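Local coordinates for protein probable thiol peroxidase (Chromobacterium violaceum, PDB 3KEB) that is a probable thiol peroxidase of the thioredoxin-like redoxin family, thought to reduce peroxides, at residues 58-63 and 96-101; 86-91 and 117-122; 74-79 and 165-170; 5-8 and 13-16. All coordinates share one frame; numbering follows the deposited sequence. Where two conformers were deposited one is given.

Interaction 1. Residues 58-63 and 96-101; sequences SVDEDE and LARARH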
loop_
_atom_site.group_PDB
_atom_site.type_symbol
_atom_site.label_atom_id
_atom_site.label_comp_id
_atom_site.label_asym_id
_atom_site.label_seq_id
_atom_site.Cartn_x
_atom_site.Cartn_y
_atom_site.Cartn_z
ATOM N N SER A 58 3.737 7.574 4.113
ATOM C CA SER A 58 3.965 6.209 4.186
ATOM C C SER A 58 5.002 5.985 5.398
ATOM O O SER A 58 5.652 6.923 5.695
ATOM C CB SER A 58 4.799 5.744 3.020
ATOM O OG SER A 58 5.474 4.463 3.263
ATOM N N VAL A 59 4.978 4.853 6.062
ATOM C CA VAL A 59 6.017 4.448 7.065
ATOM C C VAL A 59 7.402 4.192 6.452
ATOM O O VAL A 59 8.404 4.068 7.194
ATOM C CB VAL A 59 5.622 3.156 7.876
ATOM C CG1 VAL A 59 4.421 3.381 8.772
ATOM C CG2 VAL A 59 5.390 1.920 6.951
ATOM N N ASP A 60 7.503 4.199 5.132
ATOM C CA ASP A 60 8.765 4.085 4.443
ATOM C C ASP A 60 9.249 5.387 3.839
ATOM O O ASP A 60 10.163 5.399 3.032
ATOM C CB ASP A 60 8.664 2.953 3.425
ATOM C CG ASP A 60 8.703 1.599 4.087
ATOM O OD1 ASP A 60 9.724 1.334 4.769
ATOM O OD2 ASP A 60 7.785 0.795 3.906
ATOM N N GLU A 61 8.626 6.502 4.205
ATOM C CA GLU A 61 9.226 7.834 3.992
ATOM C C GLU A 61 9.927 8.199 5.313
ATOM O O GLU A 61 9.629 7.622 6.349
ATOM C CB GLU A 61 8.165 8.879 3.689
ATOM C CG GLU A 61 7.472 8.739 2.298
ATOM C CD GLU A 61 8.430 8.953 1.092
ATOM O OE1 GLU A 61 9.396 9.789 1.184
ATOM O OE2 GLU A 61 8.226 8.262 0.054
ATOM N N ASP A 62 10.853 9.141 5.233
ATOM C CA ASP A 62 11.610 9.614 6.384
ATOM C C ASP A 62 11.287 11.072 6.622
ATOM O O ASP A 62 10.392 11.354 7.449
ATOM C CB ASP A 62 13.069 9.330 6.169
ATOM C CG ASP A 62 13.911 9.654 7.388
ATOM O OD1 ASP A 62 13.329 9.858 8.506
ATOM O OD2 ASP A 62 15.166 9.668 7.178
ATOM N N GLU A 63 11.895 11.987 5.860
ATOM C CA GLU A 63 11.588 13.407 6.063
ATOM C C GLU A 63 10.231 13.857 5.512
ATOM O O GLU A 63 9.621 14.831 6.043
ATOM C CB GLU A 63 12.701 14.294 5.528
ATOM C CG GLU A 63 12.916 14.176 4.057
ATOM C CD GLU A 63 14.035 13.220 3.649
ATOM O OE1 GLU A 63 14.775 13.678 2.747
ATOM O OE2 GLU A 63 14.166 12.050 4.176
ATOM N N LEU A 96 3.297 -2.405 6.830
ATOM C CA LEU A 96 3.035 -1.853 8.181
ATOM C C LEU A 96 3.577 -2.850 9.242
ATOM O O LEU A 96 4.229 -2.457 10.213
ATOM C CB LEU A 96 1.546 -1.553 8.348
ATOM C CG LEU A 96 0.990 -0.419 7.488
ATOM C CD1 LEU A 96 -0.570 -0.310 7.591
ATOM C CD2 LEU A 96 1.673 0.900 7.843
ATOM N N ALA A 97 3.339 -4.144 9.038
ATOM C CA ALA A 97 3.855 -5.170 9.930
ATOM C C ALA A 97 5.375 -5.179 9.966
ATOM O O ALA A 97 5.992 -5.294 11.058
ATOM C CB ALA A 97 3.271 -6.527 9.581
ATOM N N ARG A 98 6.000 -4.999 8.809
ATOM C CA ARG A 98 7.457 -4.907 8.738
ATOM C C ARG A 98 7.969 -3.671 9.530
ATOM O O ARG A 98 8.901 -3.786 10.303
ATOM C CB ARG A 98 7.930 -4.780 7.311
ATOM C CG ARG A 98 9.408 -4.632 7.201
ATOM C CD ARG A 98 9.764 -3.635 6.108
ATOM N NE ARG A 98 11.186 -3.328 6.235
ATOM C CZ ARG A 98 11.704 -2.187 6.691
ATOM N NH1 ARG A 98 10.928 -1.145 7.055
ATOM N NH2 ARG A 98 13.029 -2.089 6.745
ATOM N N ALA A 99 7.321 -2.524 9.358
ATOM C CA ALA A 99 7.675 -1.306 10.131
ATOM C C ALA A 99 7.618 -1.564 11.647
ATOM O O ALA A 99 8.547 -1.206 12.363
ATOM C CB ALA A 99 6.764 -0.176 9.789
ATOM N N ARG A 100 6.574 -2.242 12.097
ATOM C CA ARG A 100 6.431 -2.557 13.519
ATOM C C ARG A 100 7.576 -3.453 13.976
ATOM O O ARG A 100 8.175 -3.204 15.024
ATOM C CB ARG A 100 5.114 -3.208 13.850
ATOM C CG ARG A 100 4.871 -3.198 15.353
ATOM C CD ARG A 100 3.637 -3.949 15.708
ATOM N NE ARG A 100 2.414 -3.391 15.193
ATOM C CZ ARG A 100 1.819 -2.304 15.676
ATOM N NH1 ARG A 100 2.357 -1.587 16.668
ATOM N NH2 ARG A 100 0.676 -1.913 15.129
ATOM N N HIS A 101 7.856 -4.502 13.204
ATOM C CA HIS A 101 8.926 -5.414 13.493
ATOM C C HIS A 101 10.246 -4.695 13.611
ATOM O O HIS A 101 11.064 -5.006 14.488
ATOM C CB HIS A 101 8.975 -6.459 12.384
ATOM C CG HIS A 101 9.974 -7.525 12.608
ATOM N ND1 HIS A 101 9.782 -8.548 13.513
ATOM C CD2 HIS A 101 11.171 -7.757 12.019
ATOM C CE1 HIS A 101 10.837 -9.350 13.488
ATOM N NE2 HIS A 101 11.681 -8.908 12.571
HETATM O O HOH W 1 7.983 -0.779 6.459
#

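Interaction 2. Residues 86-91 and 117-122; sequences IVITVD and RDFHKR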
loop_
_atom_site.group_PDB
_atom_site.type_symbol
_atom_site.label_atom_id
_atom_site.label_comp_id
_atom_site.label_asym_id
_atom_site.label_seq_id
_atom_site.Cartn_x
_atom_site.Cartn_y
_atom_site.Cartn_z
ATOM N N ILE A 86 -3.300 6.405 16.385
ATOM C CA ILE A 86 -3.789 5.617 15.241
ATOM C C ILE A 86 -3.168 6.224 13.941
ATOM O O ILE A 86 -3.494 7.355 13.546
ATOM C CB ILE A 86 -5.324 5.631 15.116
ATOM C CG1 ILE A 86 -5.965 5.070 16.409
ATOM C CG2 ILE A 86 -5.752 4.801 13.921
ATOM C CD1 ILE A 86 -7.488 5.294 16.496
ATOM N N VAL A 87 -2.254 5.474 13.331
ATOM C CA VAL A 87 -1.562 5.893 12.118
ATOM C C VAL A 87 -2.259 5.222 10.940
ATOM O O VAL A 87 -2.478 4.005 10.947
ATOM C CB VAL A 87 -0.080 5.506 12.159
ATOM C CG1 VAL A 87 0.616 5.748 10.795
ATOM C CG2 VAL A 87 0.646 6.263 13.284
ATOM N N ILE A 88 -2.602 6.014 9.919
ATOM C CA ILE A 88 -3.293 5.532 8.744
ATOM C C ILE A 88 -2.464 5.916 7.522
ATOM O O ILE A 88 -2.049 7.094 7.388
ATOM C CB ILE A 88 -4.728 6.096 8.605
ATOM C CG1 ILE A 88 -5.529 5.758 9.885
ATOM C CG2 ILE A 88 -5.425 5.553 7.306
ATOM C CD1 ILE A 88 -6.911 6.403 9.983
ATOM N N THR A 89 -2.229 4.934 6.638
ATOM C CA THR A 89 -1.529 5.203 5.410
ATOM C C THR A 89 -1.975 4.301 4.279
ATOM O O THR A 89 -2.746 3.362 4.467
ATOM C CB THR A 89 0.016 5.056 5.514
ATOM O OG1 THR A 89 0.356 3.677 5.477
ATOM C CG2 THR A 89 0.644 5.638 6.816
ATOM N N VAL A 90 -1.414 4.550 3.110
ATOM C CA VAL A 90 -1.642 3.744 1.928
ATOM C C VAL A 90 -0.793 2.495 1.854
ATOM O O VAL A 90 -0.971 1.666 0.946
ATOM C CB VAL A 90 -1.446 4.598 0.617
ATOM C CG1 VAL A 90 0.025 4.679 0.184
ATOM C CG2 VAL A 90 -2.313 4.041 -0.491
ATOM N N ASP A 91 0.126 2.352 2.797
ATOM C CA ASP A 91 0.986 1.180 2.829
ATOM C C ASP A 91 0.178 -0.096 2.952
ATOM O O ASP A 91 -0.925 -0.097 3.543
ATOM C CB ASP A 91 1.950 1.242 4.003
ATOM C CG ASP A 91 2.861 2.404 3.931
ATOM O OD1 ASP A 91 3.512 2.582 2.865
ATOM O OD2 ASP A 91 2.986 3.137 4.958
ATOM N N ARG A 117 -10.085 2.526 -0.405
ATOM C CA ARG A 117 -9.354 3.772 -0.547
ATOM C C ARG A 117 -10.269 5.021 -0.413
ATOM O O ARG A 117 -9.757 6.112 -0.252
ATOM C CB ARG A 117 -8.597 3.782 -1.868
ATOM C CG ARG A 117 -7.615 2.571 -2.075
ATOM C CD ARG A 117 -6.308 2.638 -1.212
ATOM N NE ARG A 117 -5.265 1.768 -1.786
ATOM C CZ ARG A 117 -4.235 1.211 -1.134
ATOM N NH1 ARG A 117 -3.359 0.477 -1.814
ATOM N NH2 ARG A 117 -4.057 1.404 0.180
ATOM N N ASP A 118 -11.606 4.858 -0.487
ATOM C CA ASP A 118 -12.567 5.960 -0.252
ATOM C C ASP A 118 -12.507 6.629 1.175
ATOM O O ASP A 118 -13.089 7.715 1.432
ATOM C CB ASP A 118 -13.954 5.441 -0.476
ATOM C CG ASP A 118 -14.458 4.715 0.712
ATOM O OD1 ASP A 118 -13.795 3.735 1.147
ATOM O OD2 ASP A 118 -15.503 5.160 1.238
ATOM N N PHE A 119 -11.784 6.003 2.087
ATOM C CA PHE A 119 -11.347 6.669 3.295
ATOM C C PHE A 119 -10.751 8.048 2.938
ATOM O O PHE A 119 -11.054 9.050 3.578
ATOM C CB PHE A 119 -10.226 5.863 3.955
ATOM C CG PHE A 119 -9.538 6.599 5.045
ATOM C CD1 PHE A 119 -10.089 6.643 6.322
ATOM C CD2 PHE A 119 -8.374 7.285 4.808
ATOM C CE1 PHE A 119 -9.484 7.348 7.309
ATOM C CE2 PHE A 119 -7.790 7.993 5.777
ATOM C CZ PHE A 119 -8.345 8.023 7.059
ATOM N N HIS A 120 -9.878 8.086 1.936
ATOM C CA HIS A 120 -9.175 9.340 1.619
ATOM C C HIS A 120 -10.128 10.519 1.364
ATOM O O HIS A 120 -9.966 11.582 1.915
ATOM C CB HIS A 120 -8.271 9.201 0.390
ATOM C CG HIS A 120 -7.191 8.161 0.459
ATOM N ND1 HIS A 120 -7.378 6.864 0.883
ATOM C CD2 HIS A 120 -5.917 8.212 -0.011
ATOM C CE1 HIS A 120 -6.232 6.205 0.785
ATOM N NE2 HIS A 120 -5.345 6.998 0.215
ATOM N N LYS A 121 -11.145 10.349 0.535
ATOM C CA LYS A 121 -11.991 11.474 0.270
ATOM C C LYS A 121 -12.809 11.814 1.509
ATOM O O LYS A 121 -12.994 12.991 1.836
ATOM C CB LYS A 121 -12.880 11.193 -0.928
ATOM C CG LYS A 121 -13.682 12.414 -1.356
ATOM C CD LYS A 121 -13.947 12.390 -2.885
ATOM C CE LYS A 121 -14.696 13.651 -3.313
ATOM N NZ LYS A 121 -15.201 13.556 -4.725
ATOM N N ARG A 122 -13.273 10.784 2.229
ATOM C CA ARG A 122 -14.147 10.945 3.377
ATOM C C ARG A 122 -13.457 11.689 4.520
ATOM O O ARG A 122 -14.127 12.281 5.338
ATOM C CB ARG A 122 -14.682 9.560 3.872
ATOM C CG ARG A 122 -15.769 8.897 2.930
ATOM C CD ARG A 122 -16.230 7.413 3.300
ATOM N NE ARG A 122 -16.523 7.177 4.714
ATOM C CZ ARG A 122 -17.581 7.643 5.385
ATOM N NH1 ARG A 122 -18.524 8.372 4.786
ATOM N NH2 ARG A 122 -17.711 7.354 6.666
HETATM O O HOH W 2 -1.761 -0.924 0.176
#

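Interaction 3. Residues 74-79 and 165-170; sequences RRFLDS and DAIEKL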
loop_
_atom_site.group_PDB
_atom_site.type_symbol
_atom_site.label_atom_id
_atom_site.label_comp_id
_atom_site.label_asym_id
_atom_site.label_seq_id
_atom_site.Cartn_x
_atom_site.Cartn_y
_atom_site.Cartn_z
ATOM N N ARG A 74 5.145 10.542 18.559
ATOM C CA ARG A 74 5.377 9.640 19.701
ATOM C C ARG A 74 5.970 10.404 20.881
ATOM O O ARG A 74 5.538 10.234 22.036
ATOM C CB ARG A 74 6.317 8.479 19.328
ATOM C CG ARG A 74 5.706 7.564 18.302
ATOM C CD ARG A 74 6.554 6.316 17.952
ATOM N NE ARG A 74 7.765 6.566 17.160
ATOM C CZ ARG A 74 9.004 6.416 17.623
ATOM N NH1 ARG A 74 10.036 6.672 16.838
ATOM N NH2 ARG A 74 9.212 6.051 18.894
ATOM N N ARG A 75 6.965 11.256 20.612
ATOM C CA ARG A 75 7.566 12.042 21.656
ATOM C C ARG A 75 6.561 12.998 22.333
ATOM O O ARG A 75 6.537 13.116 23.582
ATOM C CB ARG A 75 8.804 12.816 21.178
ATOM C CG ARG A 75 10.018 11.890 20.984
ATOM C CD ARG A 75 11.102 12.574 20.194
ATOM N NE ARG A 75 12.304 11.746 20.011
ATOM C CZ ARG A 75 13.444 12.218 19.523
ATOM N NH1 ARG A 75 13.542 13.513 19.198
ATOM N NH2 ARG A 75 14.497 11.416 19.392
ATOM N N PHE A 76 5.735 13.668 21.538
ATOM C CA PHE A 76 4.688 14.522 22.090
ATOM C C PHE A 76 3.835 13.728 23.063
ATOM O O PHE A 76 3.511 14.200 24.153
ATOM C CB PHE A 76 3.791 14.973 20.960
ATOM C CG PHE A 76 2.568 15.636 21.417
ATOM C CD1 PHE A 76 2.650 16.872 22.073
ATOM C CD2 PHE A 76 1.341 15.063 21.182
ATOM C CE1 PHE A 76 1.498 17.495 22.504
ATOM C CE2 PHE A 76 0.171 15.698 21.619
ATOM C CZ PHE A 76 0.269 16.923 22.245
ATOM N N LEU A 77 3.442 12.535 22.638
ATOM C CA LEU A 77 2.537 11.674 23.404
ATOM C C LEU A 77 3.172 11.056 24.653
ATOM O O LEU A 77 2.457 10.473 25.488
ATOM C CB LEU A 77 1.943 10.585 22.514
ATOM C CG LEU A 77 0.932 10.936 21.457
ATOM C CD1 LEU A 77 0.617 9.709 20.625
ATOM C CD2 LEU A 77 -0.289 11.507 22.120
ATOM N N ASP A 78 4.467 11.232 24.897
ATOM C CA ASP A 78 5.007 10.848 26.187
ATOM C C ASP A 78 4.265 11.540 27.347
ATOM O O ASP A 78 4.189 10.987 28.462
ATOM C CB ASP A 78 6.517 11.173 26.343
ATOM C CG ASP A 78 7.399 10.310 25.461
ATOM O OD1 ASP A 78 6.979 9.187 25.109
ATOM O OD2 ASP A 78 8.517 10.763 25.162
ATOM N N SER A 79 3.803 12.755 27.106
ATOM C CA SER A 79 3.031 13.520 28.093
ATOM C C SER A 79 1.548 13.114 28.221
ATOM O O SER A 79 0.871 13.583 29.117
ATOM C CB SER A 79 3.086 15.013 27.722
ATOM O OG SER A 79 4.398 15.539 27.842
ATOM N N ASP A 165 2.416 22.244 19.947
ATOM C CA ASP A 165 2.136 23.254 20.982
ATOM C C ASP A 165 0.648 23.617 21.070
ATOM O O ASP A 165 0.100 23.779 22.173
ATOM C CB ASP A 165 2.962 24.504 20.788
ATOM C CG ASP A 165 4.433 24.296 21.155
ATOM O OD1 ASP A 165 4.767 23.283 21.831
ATOM O OD2 ASP A 165 5.254 25.137 20.725
ATOM N N ALA A 166 -0.012 23.735 19.934
ATOM C CA ALA A 166 -1.450 24.017 19.934
ATOM C C ALA A 166 -2.293 22.878 20.537
ATOM O O ALA A 166 -3.257 23.107 21.291
ATOM C CB ALA A 166 -1.925 24.309 18.493
ATOM N N ILE A 167 -1.934 21.648 20.187
ATOM C CA ILE A 167 -2.599 20.456 20.738
ATOM C C ILE A 167 -2.347 20.375 22.260
ATOM O O ILE A 167 -3.287 20.167 23.047
ATOM C CB ILE A 167 -2.135 19.156 20.021
ATOM C CG1 ILE A 167 -2.334 19.269 18.504
ATOM C CG2 ILE A 167 -2.847 17.946 20.621
ATOM C CD1 ILE A 167 -1.842 18.034 17.664
ATOM N N GLU A 168 -1.097 20.544 22.686
ATOM C CA GLU A 168 -0.761 20.605 24.137
ATOM C C GLU A 168 -1.647 21.606 24.903
ATOM O O GLU A 168 -2.159 21.323 25.977
ATOM C CB GLU A 168 0.707 20.989 24.334
ATOM C CG GLU A 168 1.233 21.101 25.791
ATOM C CD GLU A 168 1.449 19.760 26.501
ATOM O OE1 GLU A 168 1.670 18.688 25.857
ATOM O OE2 GLU A 168 1.403 19.782 27.746
ATOM N N LYS A 169 -1.844 22.788 24.336
ATOM C CA LYS A 169 -2.592 23.823 25.040
ATOM C C LYS A 169 -4.050 23.360 25.248
ATOM O O LYS A 169 -4.612 23.527 26.342
ATOM C CB LYS A 169 -2.485 25.127 24.240
ATOM C CG LYS A 169 -3.094 26.330 24.855
ATOM C CD LYS A 169 -2.747 27.592 24.021
ATOM C CE LYS A 169 -3.570 28.794 24.481
ATOM N NZ LYS A 169 -3.327 29.038 25.923
ATOM N N LEU A 170 -4.643 22.744 24.231
ATOM C CA LEU A 170 -6.000 22.190 24.356
ATOM C C LEU A 170 -6.108 21.068 25.377
ATOM O O LEU A 170 -7.062 21.027 26.171
ATOM C CB LEU A 170 -6.519 21.692 23.012
ATOM C CG LEU A 170 -6.858 22.797 22.010
ATOM C CD1 LEU A 170 -7.066 22.161 20.629
ATOM C CD2 LEU A 170 -8.074 23.684 22.406
#

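Interaction 4. Residues 5-8 and 13-16; sequences DFWV and EMLP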
loop_
_atom_site.group_PDB
_atom_site.type_symbol
_atom_site.label_atom_id
_atom_site.label_comp_id
_atom_site.label_asym_id
_atom_site.label_seq_id
_atom_site.Cartn_x
_atom_site.Cartn_y
_atom_site.Cartn_z
ATOM N N ASP A 5 -9.681 23.257 -2.224
ATOM C CA ASP A 5 -9.868 23.737 -0.870
ATOM C C ASP A 5 -8.527 23.752 -0.130
ATOM O O ASP A 5 -8.410 24.388 0.885
ATOM C CB ASP A 5 -10.775 22.809 -0.037
ATOM C CG ASP A 5 -12.252 22.808 -0.488
ATOM O OD1 ASP A 5 -12.909 23.887 -0.539
ATOM O OD2 ASP A 5 -12.776 21.687 -0.717
ATOM N N PHE A 6 -7.565 22.936 -0.592
ATOM C CA PHE A 6 -6.310 22.792 0.149
ATOM C C PHE A 6 -5.140 22.315 -0.744
ATOM O O PHE A 6 -5.374 21.572 -1.659
ATOM C CB PHE A 6 -6.535 21.814 1.280
ATOM C CG PHE A 6 -5.452 21.857 2.312
ATOM C CD1 PHE A 6 -5.473 22.786 3.330
ATOM C CD2 PHE A 6 -4.365 21.028 2.198
ATOM C CE1 PHE A 6 -4.431 22.820 4.276
ATOM C CE2 PHE A 6 -3.326 21.116 3.081
ATOM C CZ PHE A 6 -3.381 22.004 4.118
ATOM N N TRP A 7 -3.878 22.689 -0.405
ATOM C CA TRP A 7 -2.698 22.273 -1.153
ATOM C C TRP A 7 -1.614 21.857 -0.206
ATOM O O TRP A 7 -1.434 22.463 0.853
ATOM C CB TRP A 7 -2.116 23.417 -2.005
ATOM C CG TRP A 7 -3.021 23.981 -3.003
ATOM C CD1 TRP A 7 -4.036 24.878 -2.774
ATOM C CD2 TRP A 7 -3.029 23.717 -4.408
ATOM N NE1 TRP A 7 -4.678 25.160 -3.929
ATOM C CE2 TRP A 7 -4.096 24.469 -4.959
ATOM C CE3 TRP A 7 -2.247 22.925 -5.256
ATOM C CZ2 TRP A 7 -4.404 24.462 -6.338
ATOM C CZ3 TRP A 7 -2.545 22.917 -6.640
ATOM C CH2 TRP A 7 -3.622 23.684 -7.160
ATOM N N VAL A 8 -0.861 20.836 -0.624
ATOM C CA VAL A 8 0.288 20.389 0.107
ATOM C C VAL A 8 1.493 20.507 -0.808
ATOM O O VAL A 8 1.448 20.137 -1.998
ATOM C CB VAL A 8 0.115 18.914 0.680
ATOM C CG1 VAL A 8 -0.037 17.884 -0.457
ATOM C CG2 VAL A 8 1.256 18.591 1.676
ATOM N N GLU A 13 6.727 20.498 -5.823
ATOM C CA GLU A 13 5.366 20.335 -6.390
ATOM C C GLU A 13 4.334 20.822 -5.350
ATOM O O GLU A 13 4.527 20.615 -4.160
ATOM C CB GLU A 13 5.122 18.872 -6.661
ATOM C CG GLU A 13 6.102 18.168 -7.654
ATOM C CD GLU A 13 5.724 18.407 -9.079
ATOM O OE1 GLU A 13 4.746 19.148 -9.316
ATOM O OE2 GLU A 13 6.415 17.884 -9.983
HETATM N N MSE A 14 3.256 21.461 -5.808
HETATM C CA MSE A 14 2.140 21.875 -4.978
HETATM C C MSE A 14 0.910 21.131 -5.515
HETATM O O MSE A 14 0.538 21.298 -6.682
HETATM C CB MSE A 14 1.957 23.389 -5.155
HETATM C CG MSE A 14 1.297 24.036 -4.065
HETATM SE SE MSE A 14 1.388 25.995 -4.412
HETATM C CE MSE A 14 1.272 26.142 -6.298
ATOM N N LEU A 15 0.323 20.312 -4.664
ATOM C CA LEU A 15 -0.662 19.316 -5.053
ATOM C C LEU A 15 -1.980 19.541 -4.338
ATOM O O LEU A 15 -2.004 19.781 -3.111
ATOM C CB LEU A 15 -0.143 17.929 -4.714
ATOM C CG LEU A 15 1.251 17.586 -5.284
ATOM C CD1 LEU A 15 1.699 16.190 -4.751
ATOM C CD2 LEU A 15 1.336 17.741 -6.847
ATOM N N PRO A 16 -3.084 19.466 -5.078
ATOM C CA PRO A 16 -4.373 19.554 -4.347
ATOM C C PRO A 16 -4.633 18.409 -3.428
ATOM O O PRO A 16 -4.149 17.271 -3.671
ATOM C CB PRO A 16 -5.428 19.581 -5.468
ATOM C CG PRO A 16 -4.643 19.667 -6.819
ATOM C CD PRO A 16 -3.257 19.171 -6.511
#

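Interaction 1. Residues 58-63 and 96-101
V59 reaches from the loop after strand 51-55 to meet L96 and A99 on helix 93-103. Traced outward, its CB already lies 4.0 Å from the A99 CB. The side chain then forks. CG2 drops onto the same methyl, at 3.8 Å from A99 CB, while CG1 turns to the leucine and meets L96 CD2, also at 3.8 Å. With CG1 anti to the carbonyl carbon (chi1 -66°), both methyls are turned to the helix, CG2 settling between A99 CB and L96 CD2 and CG1 on L96 CD2. The valine crosses the leucine at about a right angle, branch to branch. S58 to E61 form a type I turn in which the S58 OG accepts the D60 N-H in an ST turn, 2.8 Å from OG to N. In thioredoxin-fold peroxiredoxins the loop between this strand and the next helix usually leads to the peroxidatic site. Beside the apolar patch D60 and R98 form a salt bridge without a directed N-H: D60 OD1 and R98 NH1 are 3.6 Å apart, with the carboxylate and guanidinium planes turned by 51°. The pair is also bridged by a water in the plane of the guanidinium, which accepts from R98 NH1 at 3.0 Å and lies 3.0 Å from D60 OD2. Both groups also face the second subunit: D60 OD2 bonds to S95 of that chain, and R98 NH2 pairs with E102 of that chain. D60 OD1 also forms a salt bridge with R98 NE of the second subunit.

Interaction 2. Residues 86-91 and 117-122
I88 lies over one face of the F119 ring, and this is the tight part of the contact. Its CG2 sits 4.1 Å from the ring centroid, 29° off the normal, in a CH-pi contact, while its CD1 tip presses on the far end of the ring, 3.6 Å from F119 CZ. The ring reaches the strand because F119 CG stands anti to the backbone N (chi1 169°). L33 closes in on both side chains, and Y123 stacks with the F119 ring. At the other end buried V90 sets its CG2 over one face of the guanidinium of partly exposed R117. The polar end of R117 is looser and wetter: the bond from R117 NH2 to V90 O is weak, 3.2 Å long and bent to 132°. A water in the guanidinium plane bridges the two, 2.8 Å from V90 O and accepting from R117 NH1 at 2.9 Å. The firmer partner of R117 NH2 is T113 OG1, and V90 of the second subunit packs against the arginine. Strand 84-89 runs parallel between strands 51-55 and 109-112; F119 of the short helix 119-122 packs on the C-terminal part of this central strand and on L33 of strand 32-35, in a thioredoxin-like fold.

Interaction 3. Residues 74-79 and 165-170
F76 points the far end of its ring at helix 164-177, where I167 and E168 receive it. The CZ atom meets the I167 CG2 branch at 3.7 Å, and CE1 comes within 3.6 Å of E168 OE1, the carboxylate standing at 90° to the ring plane. E168 CB is 4.0 Å from the same atom, F76 CE1. With chi1 at 170° the phenylalanine swings out from its own helix to get there, and E168 folds back to it through a bend at chi2 of 74°. S79 CB stands farther off, 4.4 Å from E168 OE1. In the next shell W80 fixes the glutamate, since its NE1 donates to E168 OE1. The W80 and F164 rings also meet F76. Behind I167 lie I140 and L142 of strand 139-143 and Y151 of strand 149-154. Helix 67-77 is the crossover from strand 51-55 to its parallel neighbour 84-89. Its C-terminal part meets helix 164-177, which packs on strands 139-143 and 149-154 through I167, consistent with the thioredoxin-like fold of this family.

Interaction 4. Residues 5-8 and 13-16
V8 and L15 bond to each other twice through their backbones, V8 N to L15 O and L15 N to V8 O, each 2.9 Å long and nearly straight at 164° and 163°. This antiparallel hydrogen-bonded pair sits beside a non-hydrogen-bonded one, W7 with P16, whose CA atoms are 4.5 Å apart. Weaker CA-H...O contacts fill in between, the shortest from W7 CA to L15 O at 3.2 Å. On the face of the ribbon that carries W7 and P16, the indole swings across the neighbouring strand. Its CG is anti to the carbonyl carbon (chi1 -60°), which sends the six-membered ring over toward residues 14-16. P16 CA lies over one indole face, offset toward the rim, and W7 CZ3 touches P16 CD at 3.8 Å. The backbone oxygen of M14 meets the ring edge instead, 3.5 Å from W7 CZ3. M14, a selenomethionine, runs alongside: its CG is 3.9 Å from W7 CE3, and its SE stands obliquely 5.4 Å from the six-membered ring centroid, a Met-aromatic contact. V8 and L15 put their side chains on the reverse face, where both are buried, whereas W7 and M14 are exposed. Strands 7-10 and 13-16 thus form a tight N-terminal beta hairpin, a separate two-strand sheet from the central one. It rests on the rest of the chain through V8 against S137, P16 against E129, and F6 in a cation-pi contact with R154 on strand 149-154.

How the interactions relate
Interactions 1 and 2 are joined directly: D91, which follows strand 84-89, takes S58 OG at 2.7 Å through OD1 and V59 N at 2.9 Å through OD2, probable hydrogen bonds that tie the 58-63 turn to the strand end. L96 CD2 packs on T89 and D91 there, and both contacts reach the second subunit, so this end of the sheet forms part of the dimer interface. Interaction 3 lies on the other side of the chain centre from interaction 2, their centres about 23 Å apart. The hairpin of interaction 4 stands apart, its centre about 17 Å from that of interaction 2 and about 26 Å from that of interaction 3.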